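Local coordinates for protein epoxide hydrolase (PDB 3G02) that probably hydrolyses epoxides to diols, as an enantioselective, laboratory-evolved variant of a fungal epoxide hydrolase with the alpha/beta hydrolase fold, at residues F103-D108 with Y136-L141. The protein carries 9 engineered substitutions. Numbering follows the deposited sequence.
Sequences FSERED and YTPETL
Buried Ser104 ties the two loops together through its hydroxyl. Anti to its backbone N, OG gives a short hydrogen bond of 2.6 Å to Leu141 O, in the carbonyl plane on a lone pair. Ser104 OG also accepts from Arg106 N at 2.9 Å, an ST turn that fixes the hydroxyl. Glu105 N donates almost straight (169°) to Pro138 O over 2.8 Å, from above the carbonyl plane. Leu141 packs CB and CD2 against Ser104, completing the tight inner side.

Outward the contact loosens into exposed chains. The extended Glu105 lies alongside the Pro138 ring. Its carboxylate sits beside that of Glu139, planes 61° apart, with Glu105 OE1 4.1 Å from Glu139 OE2, probably a mild repulsion. Thr137 OG1 helps hold Glu139, donating to the anti lone pair of OE1. Arg106 CG, anti to its own carbonyl carbon (chi1 -66°), comes to 3.1 Å from Glu139 O, and the chain beyond bends at chi2 and chi3.

In the sheet of the alpha/beta hydrolase fold, strand 143-148 runs between strands 95-102 and 110-115, so the loops meet at the ends of neighbouring strands, away from the predicted active-site residues; His144 and Val146 touch Ser104 and Phe103.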
ATOM      1  N   PHE A 103       7.247 -28.476  26.214  1.00 13.48           N
ATOM      2  CA  PHE A 103       8.334 -28.586  27.175  1.00 14.36           C
ATOM      3  C   PHE A 103       8.697 -30.038  27.434  1.00 14.93           C
ATOM      4  O   PHE A 103       7.827 -30.875  27.671  1.00 15.23           O
ATOM      5  CB  PHE A 103       7.972 -27.906  28.496  1.00 14.24           C
ATOM      6  CG  PHE A 103       7.874 -26.409  28.405  1.00 13.53           C
ATOM      7  CD1 PHE A 103       9.002 -25.639  28.141  1.00 13.62           C
ATOM      8  CD2 PHE A 103       6.655 -25.774  28.598  1.00 13.63           C
ATOM      9  CE1 PHE A 103       8.912 -24.250  28.057  1.00 13.96           C
ATOM     10  CE2 PHE A 103       6.555 -24.386  28.521  1.00 13.03           C
ATOM     11  CZ  PHE A 103       7.684 -23.627  28.254  1.00 13.18           C
ATOM     12  N   SER A 104       9.990 -30.321  27.376  1.00 16.00           N
ATOM     13  CA  SER A 104      10.496 -31.637  27.729  1.00 17.22           C
ATOM     14  C   SER A 104      10.556 -31.792  29.245  1.00 18.39           C
ATOM     15  O   SER A 104      10.649 -30.802  29.976  1.00 18.35           O
ATOM     16  CB  SER A 104      11.880 -31.837  27.127  1.00 17.12           C
ATOM     17  OG  SER A 104      12.402 -33.113  27.459  1.00 17.09           O
ATOM     18  N   GLU A 105      10.484 -33.037  29.708  1.00 19.43           N
ATOM     19  CA  GLU A 105      10.708 -33.350  31.119  1.00 20.88           C
ATOM     20  C   GLU A 105      12.183 -33.686  31.362  1.00 21.40           C
ATOM     21  O   GLU A 105      12.595 -33.909  32.502  1.00 21.51           O
ATOM     22  CB  GLU A 105       9.806 -34.501  31.576  1.00 20.65           C
ATOM     23  CG  GLU A 105       8.350 -34.104  31.821  1.00 21.82           C
ATOM     24  CD  GLU A 105       7.436 -35.295  32.074  1.00 21.91           C
ATOM     25  OE1 GLU A 105       7.940 -36.387  32.423  1.00 24.11           O
ATOM     26  OE2 GLU A 105       6.205 -35.139  31.929  1.00 24.23           O
ATOM     27  N   ARG A 106      12.970 -33.712  30.285  1.00 22.22           N
ATOM     28  CA  ARG A 106      14.406 -33.968  30.367  1.00 23.07           C
ATOM     29  C   ARG A 106      15.168 -32.735  30.838  1.00 23.49           C
ATOM     30  O   ARG A 106      14.909 -31.619  30.380  1.00 23.48           O
ATOM     31  CB  ARG A 106      14.969 -34.427  29.018  1.00 23.21           C
ATOM     32  CG  ARG A 106      14.465 -35.777  28.545  1.00 24.17           C
ATOM     33  CD  ARG A 106      15.615 -36.683  28.112  1.00 26.81           C
ATOM     34  NE  ARG A 106      16.265 -36.249  26.877  1.00 27.82           N
ATOM     35  CZ  ARG A 106      17.425 -36.728  26.428  1.00 29.24           C
ATOM     36  NH1 ARG A 106      18.084 -37.657  27.114  1.00 29.81           N
ATOM     37  NH2 ARG A 106      17.937 -36.271  25.291  1.00 29.77           N
ATOM     38  N   GLU A 107      16.118 -32.946  31.746  1.00 24.07           N
ATOM     39  CA  GLU A 107      16.955 -31.861  32.252  1.00 24.51           C
ATOM     40  C   GLU A 107      18.025 -31.432  31.239  1.00 24.17           C
ATOM     41  O   GLU A 107      18.529 -30.308  31.299  1.00 24.63           O
ATOM     42  CB  GLU A 107      17.593 -32.257  33.591  1.00 24.79           C
ATOM     43  CG  GLU A 107      18.096 -31.083  34.440  1.00 26.63           C
ATOM     44  CD  GLU A 107      16.984 -30.153  34.924  1.00 28.47           C
ATOM     45  OE1 GLU A 107      17.247 -28.937  35.043  1.00 29.85           O
ATOM     46  OE2 GLU A 107      15.854 -30.628  35.187  1.00 29.65           O
ATOM     47  N   ASP A 108      18.356 -32.321  30.304  1.00 23.80           N
ATOM     48  CA  ASP A 108      19.363 -32.031  29.277  1.00 23.17           C
ATOM     49  C   ASP A 108      18.769 -31.481  27.970  1.00 22.32           C
ATOM     50  O   ASP A 108      19.490 -31.312  26.980  1.00 22.10           O
ATOM     51  CB  ASP A 108      20.237 -33.267  29.001  1.00 23.85           C
ATOM     52  CG  ASP A 108      19.455 -34.433  28.407  1.00 24.95           C
ATOM     53  OD1 ASP A 108      20.096 -35.332  27.820  1.00 27.06           O
ATOM     54  OD2 ASP A 108      18.210 -34.464  28.521  1.00 27.48           O
ATOM     55  N   TYR A 136       7.771 -38.176  20.023  1.00 13.10           N
ATOM     56  CA  TYR A 136       8.387 -38.166  21.346  1.00 13.73           C
ATOM     57  C   TYR A 136       7.325 -38.112  22.436  1.00 14.07           C
ATOM     58  O   TYR A 136       6.186 -37.720  22.189  1.00 14.14           O
ATOM     59  CB  TYR A 136       9.305 -36.945  21.495  1.00 13.89           C
ATOM     60  CG  TYR A 136      10.528 -36.949  20.603  1.00 14.06           C
ATOM     61  CD1 TYR A 136      11.659 -37.688  20.944  1.00 14.29           C
ATOM     62  CD2 TYR A 136      10.560 -36.202  19.423  1.00 14.33           C
ATOM     63  CE1 TYR A 136      12.784 -37.694  20.134  1.00 14.24           C
ATOM     64  CE2 TYR A 136      11.682 -36.202  18.604  1.00 14.16           C
ATOM     65  CZ  TYR A 136      12.791 -36.950  18.967  1.00 14.49           C
ATOM     66  OH  TYR A 136      13.907 -36.957  18.170  1.00 16.00           O
ATOM     67  N   THR A 137       7.713 -38.502  23.647  1.00 14.64           N
ATOM     68  CA  THR A 137       6.917 -38.223  24.836  1.00 15.47           C
ATOM     69  C   THR A 137       7.639 -37.108  25.595  1.00 15.78           C
ATOM     70  O   THR A 137       8.775 -36.776  25.247  1.00 15.63           O
ATOM     71  CB  THR A 137       6.776 -39.461  25.741  1.00 15.54           C
ATOM     72  OG1 THR A 137       8.034 -39.743  26.360  1.00 16.11           O
ATOM     73  CG2 THR A 137       6.293 -40.677  24.950  1.00 16.22           C
ATOM     74  N   PRO A 138       6.989 -36.514  26.620  1.00 16.26           N
ATOM     75  CA  PRO A 138       7.716 -35.515  27.420  1.00 16.88           C
ATOM     76  C   PRO A 138       9.022 -36.057  28.008  1.00 17.44           C
ATOM     77  O   PRO A 138       9.982 -35.306  28.187  1.00 17.67           O
ATOM     78  CB  PRO A 138       6.721 -35.166  28.529  1.00 16.75           C
ATOM     79  CG  PRO A 138       5.383 -35.427  27.917  1.00 16.51           C
ATOM     80  CD  PRO A 138       5.593 -36.659  27.076  1.00 16.23           C
ATOM     81  N   GLU A 139       9.053 -37.364  28.270  1.00 18.01           N
ATOM     82  CA  GLU A 139      10.234 -38.036  28.806  1.00 18.37           C
ATOM     83  C   GLU A 139      11.373 -38.156  27.785  1.00 17.90           C
ATOM     84  O   GLU A 139      12.545 -38.197  28.159  1.00 18.11           O
ATOM     85  CB  GLU A 139       9.860 -39.429  29.342  1.00 18.74           C
ATOM     86  CG  GLU A 139       8.849 -39.439  30.503  1.00 21.02           C
ATOM     87  CD  GLU A 139       7.393 -39.567  30.057  1.00 23.92           C
ATOM     88  OE1 GLU A 139       7.091 -39.337  28.867  1.00 24.80           O
ATOM     89  OE2 GLU A 139       6.536 -39.901  30.905  1.00 25.61           O
ATOM     90  N   THR A 140      11.034 -38.211  26.497  1.00 17.05           N
ATOM     91  CA  THR A 140      12.039 -38.439  25.455  1.00 16.33           C
ATOM     92  C   THR A 140      12.354 -37.234  24.556  1.00 15.84           C
ATOM     93  O   THR A 140      13.371 -37.237  23.856  1.00 15.51           O
ATOM     94  CB  THR A 140      11.681 -39.659  24.569  1.00 16.60           C
ATOM     95  OG1 THR A 140      10.450 -39.414  23.882  1.00 16.02           O
ATOM     96  CG2 THR A 140      11.531 -40.914  25.418  1.00 17.20           C
ATOM     97  N   LEU A 141      11.487 -36.223  24.584  0.50 15.52           N
ATOM     98  CA  LEU A 141      11.660 -35.019  23.773  0.50 15.25           C
ATOM     99  C   LEU A 141      13.030 -34.388  24.035  0.50 15.23           C
ATOM    100  O   LEU A 141      13.336 -34.030  25.174  0.50 15.28           O
ATOM    101  CB  LEU A 141      10.532 -34.019  24.057  0.50 15.14           C
ATOM    102  CG  LEU A 141      10.348 -32.813  23.125  0.50 14.55           C
ATOM    103  CD1 LEU A 141       9.884 -33.238  21.730  0.50 13.80           C
ATOM    104  CD2 LEU A 141       9.350 -31.845  23.737  0.50 14.95           C
TER